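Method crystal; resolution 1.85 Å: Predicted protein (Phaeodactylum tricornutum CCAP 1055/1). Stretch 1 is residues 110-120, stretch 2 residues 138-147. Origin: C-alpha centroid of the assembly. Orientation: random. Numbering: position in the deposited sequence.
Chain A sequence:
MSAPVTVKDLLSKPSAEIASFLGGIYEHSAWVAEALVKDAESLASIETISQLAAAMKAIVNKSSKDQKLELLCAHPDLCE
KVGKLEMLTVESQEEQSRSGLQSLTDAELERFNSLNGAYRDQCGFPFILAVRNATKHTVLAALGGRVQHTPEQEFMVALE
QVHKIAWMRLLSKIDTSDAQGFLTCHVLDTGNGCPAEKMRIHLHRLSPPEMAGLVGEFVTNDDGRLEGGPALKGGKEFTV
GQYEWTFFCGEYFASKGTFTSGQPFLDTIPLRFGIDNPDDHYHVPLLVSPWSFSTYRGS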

# COMPACT_ATOMS: atom_id res chain seq x y z
N GLU A 110 -11.02 -30.24 -25.91
CA GLU A 110 -10.57 -29.93 -27.26
C GLU A 110 -9.70 -28.67 -27.27
O GLU A 110 -8.69 -28.62 -27.97
CB GLU A 110 -11.76 -29.76 -28.21
CG GLU A 110 -12.43 -31.07 -28.58
CD GLU A 110 -11.46 -32.06 -29.21
OE1 GLU A 110 -10.88 -31.75 -30.27
OE2 GLU A 110 -11.28 -33.15 -28.63
N ARG A 111 -10.11 -27.67 -26.50
CA ARG A 111 -9.32 -26.44 -26.39
C ARG A 111 -7.97 -26.73 -25.76
O ARG A 111 -6.96 -26.14 -26.14
CB ARG A 111 -10.06 -25.38 -25.58
CG ARG A 111 -9.28 -24.07 -25.50
CD ARG A 111 -9.98 -22.98 -24.70
NE ARG A 111 -9.12 -21.81 -24.57
CZ ARG A 111 -8.86 -21.18 -23.43
NH1 ARG A 111 -8.06 -20.13 -23.41
NH2 ARG A 111 -9.42 -21.60 -22.30
N PHE A 112 -7.94 -27.64 -24.79
CA PHE A 112 -6.66 -28.03 -24.17
C PHE A 112 -5.72 -28.66 -25.18
O PHE A 112 -4.58 -28.22 -25.31
CB PHE A 112 -6.88 -29.00 -23.02
CG PHE A 112 -5.59 -29.56 -22.48
CD1 PHE A 112 -4.85 -28.84 -21.56
CD2 PHE A 112 -5.12 -30.79 -22.90
CE1 PHE A 112 -3.66 -29.33 -21.07
CE2 PHE A 112 -3.93 -31.29 -22.41
CZ PHE A 112 -3.20 -30.56 -21.49
N ASN A 113 -6.19 -29.70 -25.85
CA ASN A 113 -5.39 -30.41 -26.84
C ASN A 113 -4.88 -29.47 -27.93
O ASN A 113 -3.73 -29.56 -28.35
CB ASN A 113 -6.19 -31.55 -27.47
CG ASN A 113 -6.48 -32.66 -26.48
OD1 ASN A 113 -5.76 -32.84 -25.50
ND2 ASN A 113 -7.53 -33.42 -26.74
N SER A 114 -5.75 -28.57 -28.37
CA SER A 114 -5.39 -27.60 -29.39
C SER A 114 -4.27 -26.68 -28.93
O SER A 114 -3.25 -26.54 -29.60
CB SER A 114 -6.62 -26.77 -29.79
OG SER A 114 -6.33 -25.93 -30.88
N LEU A 115 -4.46 -26.05 -27.77
CA LEU A 115 -3.44 -25.17 -27.21
C LEU A 115 -2.13 -25.91 -26.95
O LEU A 115 -1.05 -25.39 -27.23
CB LEU A 115 -3.93 -24.54 -25.90
CG LEU A 115 -5.06 -23.52 -26.01
CD1 LEU A 115 -5.53 -23.10 -24.62
CD2 LEU A 115 -4.62 -22.30 -26.82
N ASN A 116 -2.23 -27.12 -26.40
CA ASN A 116 -1.05 -27.88 -26.01
C ASN A 116 -0.26 -28.31 -27.24
O ASN A 116 0.97 -28.32 -27.23
CB ASN A 116 -1.45 -29.09 -25.16
CG ASN A 116 -0.26 -29.80 -24.56
OD1 ASN A 116 0.51 -29.22 -23.79
ND2 ASN A 116 -0.11 -31.08 -24.89
N GLY A 117 -0.99 -28.65 -28.30
CA GLY A 117 -0.37 -28.95 -29.58
C GLY A 117 0.34 -27.74 -30.15
O GLY A 117 1.50 -27.83 -30.53
N ALA A 118 -0.36 -26.60 -30.19
CA ALA A 118 0.22 -25.36 -30.70
C ALA A 118 1.49 -24.99 -29.93
O ALA A 118 2.53 -24.71 -30.54
CB ALA A 118 -0.79 -24.23 -30.63
N TYR A 119 1.40 -24.98 -28.61
CA TYR A 119 2.54 -24.61 -27.76
C TYR A 119 3.81 -25.37 -28.12
O TYR A 119 4.86 -24.78 -28.35
CB TYR A 119 2.21 -24.85 -26.29
CG TYR A 119 3.28 -24.35 -25.33
CD1 TYR A 119 3.15 -23.11 -24.71
CD2 TYR A 119 4.41 -25.11 -25.05
CE1 TYR A 119 4.11 -22.65 -23.83
CE2 TYR A 119 5.38 -24.64 -24.17
CZ TYR A 119 5.22 -23.41 -23.56
OH TYR A 119 6.18 -22.94 -22.69
N ARG A 120 3.71 -26.70 -28.16
CA ARG A 120 4.88 -27.52 -28.43
C ARG A 120 5.39 -27.28 -29.85
O ARG A 120 6.60 -27.30 -30.08
CB ARG A 120 4.56 -29.00 -28.22
CG ARG A 120 5.70 -29.91 -28.66
CD ARG A 120 6.00 -30.97 -27.62
NE ARG A 120 7.37 -31.46 -27.76
CZ ARG A 120 7.90 -32.42 -27.02
NH1 ARG A 120 7.17 -33.02 -26.09
NH2 ARG A 120 9.16 -32.80 -27.22
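Stretch 2, residues 138-147: TVLAALGGRV

Stretch 2 is helical from Thr-138 to about Arg-146, part of a helix that begins earlier in the chain, and it packs against the continuous helix of stretch 1. The two run in broadly the same direction, crossing at 40°, with their axes 9.6 Å apart at closest approach. Both keep the usual i to i+4 hydrogen bonds, such as Tyr-119 N to Leu-115 O at 2.8 Å and Gly-144 N to Leu-140 O at 2.8 Å. The register pairs Phe-112 with Leu-140, Leu-115 with Leu-143 and Tyr-119 with Val-147, and the CA atoms of Tyr-119 and Val-147 lie only 5.3 Å apart.

Leu-143 is the central knob. Its CB points toward stretch 1, and its branched, apolar end fills a hole formed by Phe-112, Leu-115, Asn-116 and Tyr-119. Its CD1 lies 3.6 Å from Phe-112 CD1, while its CD2 lies 3.9 Å from Leu-115 CB and 4.1 Å from Tyr-119 CB. One turn earlier, Val-139 CG1 meets Phe-112 CE1 at 3.9 Å, so the broad aromatic ring touches residues on successive turns of stretch 2.

Gly-144 suits its place because it has no side chain: Leu-115 CD1 comes within 3.9 Å of Gly-144 N, and Arg-111 NH1 within 4.0 Å of Gly-144 CA. A CB here would clash with Arg-111 NH1. The long, extended side chain of Arg-111 also brings its NH2 to 3.9 Å from Leu-140 CB, its aliphatic length carrying the charged group across the exposed margin.

Toward the end of stretch 2, compact Val-147 sets CG1 4.0 Å from Leu-115 CD2 and CG2 4.1 Å from the small Ala-118 CB. Arg-146 reaches alongside, its NH2 3.4 Å from Tyr-119 OH; both polar groups have hydrogen-bonding partners elsewhere in the structure.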

# COMPACT_ATOMS: atom_id res chain seq x y z
N THR A 138 -6.73 -23.05 -13.82
CA THR A 138 -5.32 -22.68 -13.80
C THR A 138 -4.57 -23.17 -15.05
O THR A 138 -3.87 -22.40 -15.70
CB THR A 138 -4.61 -23.25 -12.55
OG1 THR A 138 -5.27 -22.78 -11.37
CG2 THR A 138 -3.15 -22.83 -12.52
N VAL A 139 -4.74 -24.44 -15.37
CA VAL A 139 -4.06 -25.03 -16.53
C VAL A 139 -4.47 -24.35 -17.84
O VAL A 139 -3.61 -23.99 -18.65
CB VAL A 139 -4.35 -26.53 -16.62
CG1 VAL A 139 -3.72 -27.11 -17.87
CG2 VAL A 139 -3.82 -27.24 -15.38
N LEU A 140 -5.77 -24.17 -18.05
CA LEU A 140 -6.25 -23.56 -19.28
C LEU A 140 -5.84 -22.09 -19.38
O LEU A 140 -5.47 -21.62 -20.46
CB LEU A 140 -7.77 -23.69 -19.39
CG LEU A 140 -8.27 -25.09 -19.75
CD1 LEU A 140 -9.76 -25.21 -19.50
CD2 LEU A 140 -7.94 -25.38 -21.21
N ALA A 141 -5.88 -21.38 -18.25
CA ALA A 141 -5.46 -19.98 -18.23
C ALA A 141 -3.97 -19.85 -18.55
O ALA A 141 -3.57 -18.94 -19.28
CB ALA A 141 -5.76 -19.36 -16.87
N ALA A 142 -3.17 -20.76 -18.01
CA ALA A 142 -1.73 -20.74 -18.24
C ALA A 142 -1.41 -21.03 -19.70
O ALA A 142 -0.65 -20.30 -20.33
CB ALA A 142 -1.03 -21.74 -17.32
N LEU A 143 -1.98 -22.11 -20.22
CA LEU A 143 -1.81 -22.47 -21.62
C LEU A 143 -2.31 -21.37 -22.55
O LEU A 143 -1.64 -21.03 -23.52
CB LEU A 143 -2.54 -23.78 -21.93
CG LEU A 143 -1.68 -24.98 -22.32
CD1 LEU A 143 -2.55 -26.20 -22.58
CD2 LEU A 143 -0.82 -24.66 -23.53
N GLY A 144 -3.48 -20.83 -22.24
CA GLY A 144 -4.08 -19.80 -23.06
C GLY A 144 -3.21 -18.56 -23.17
O GLY A 144 -3.14 -17.92 -24.22
N GLY A 145 -2.54 -18.22 -22.07
CA GLY A 145 -1.70 -17.04 -22.04
C GLY A 145 -0.33 -17.29 -22.65
O GLY A 145 0.13 -16.53 -23.50
N ARG A 146 0.33 -18.36 -22.21
CA ARG A 146 1.71 -18.60 -22.59
C ARG A 146 1.87 -19.05 -24.05
O ARG A 146 2.96 -19.00 -24.61
CB ARG A 146 2.33 -19.63 -21.64
CG ARG A 146 2.64 -19.03 -20.26
CD ARG A 146 2.95 -20.09 -19.20
NE ARG A 146 3.98 -21.03 -19.62
CZ ARG A 146 4.30 -22.13 -18.96
NH1 ARG A 146 3.67 -22.43 -17.83
NH2 ARG A 146 5.24 -22.94 -19.42
N VAL A 147 0.77 -19.45 -24.69
CA VAL A 147 0.86 -19.81 -26.10
C VAL A 147 1.03 -18.54 -26.94
O VAL A 147 1.43 -18.61 -28.10
CB VAL A 147 -0.37 -20.61 -26.56
CG1 VAL A 147 -1.59 -19.72 -26.64
CG2 VAL A 147 -0.10 -21.30 -27.89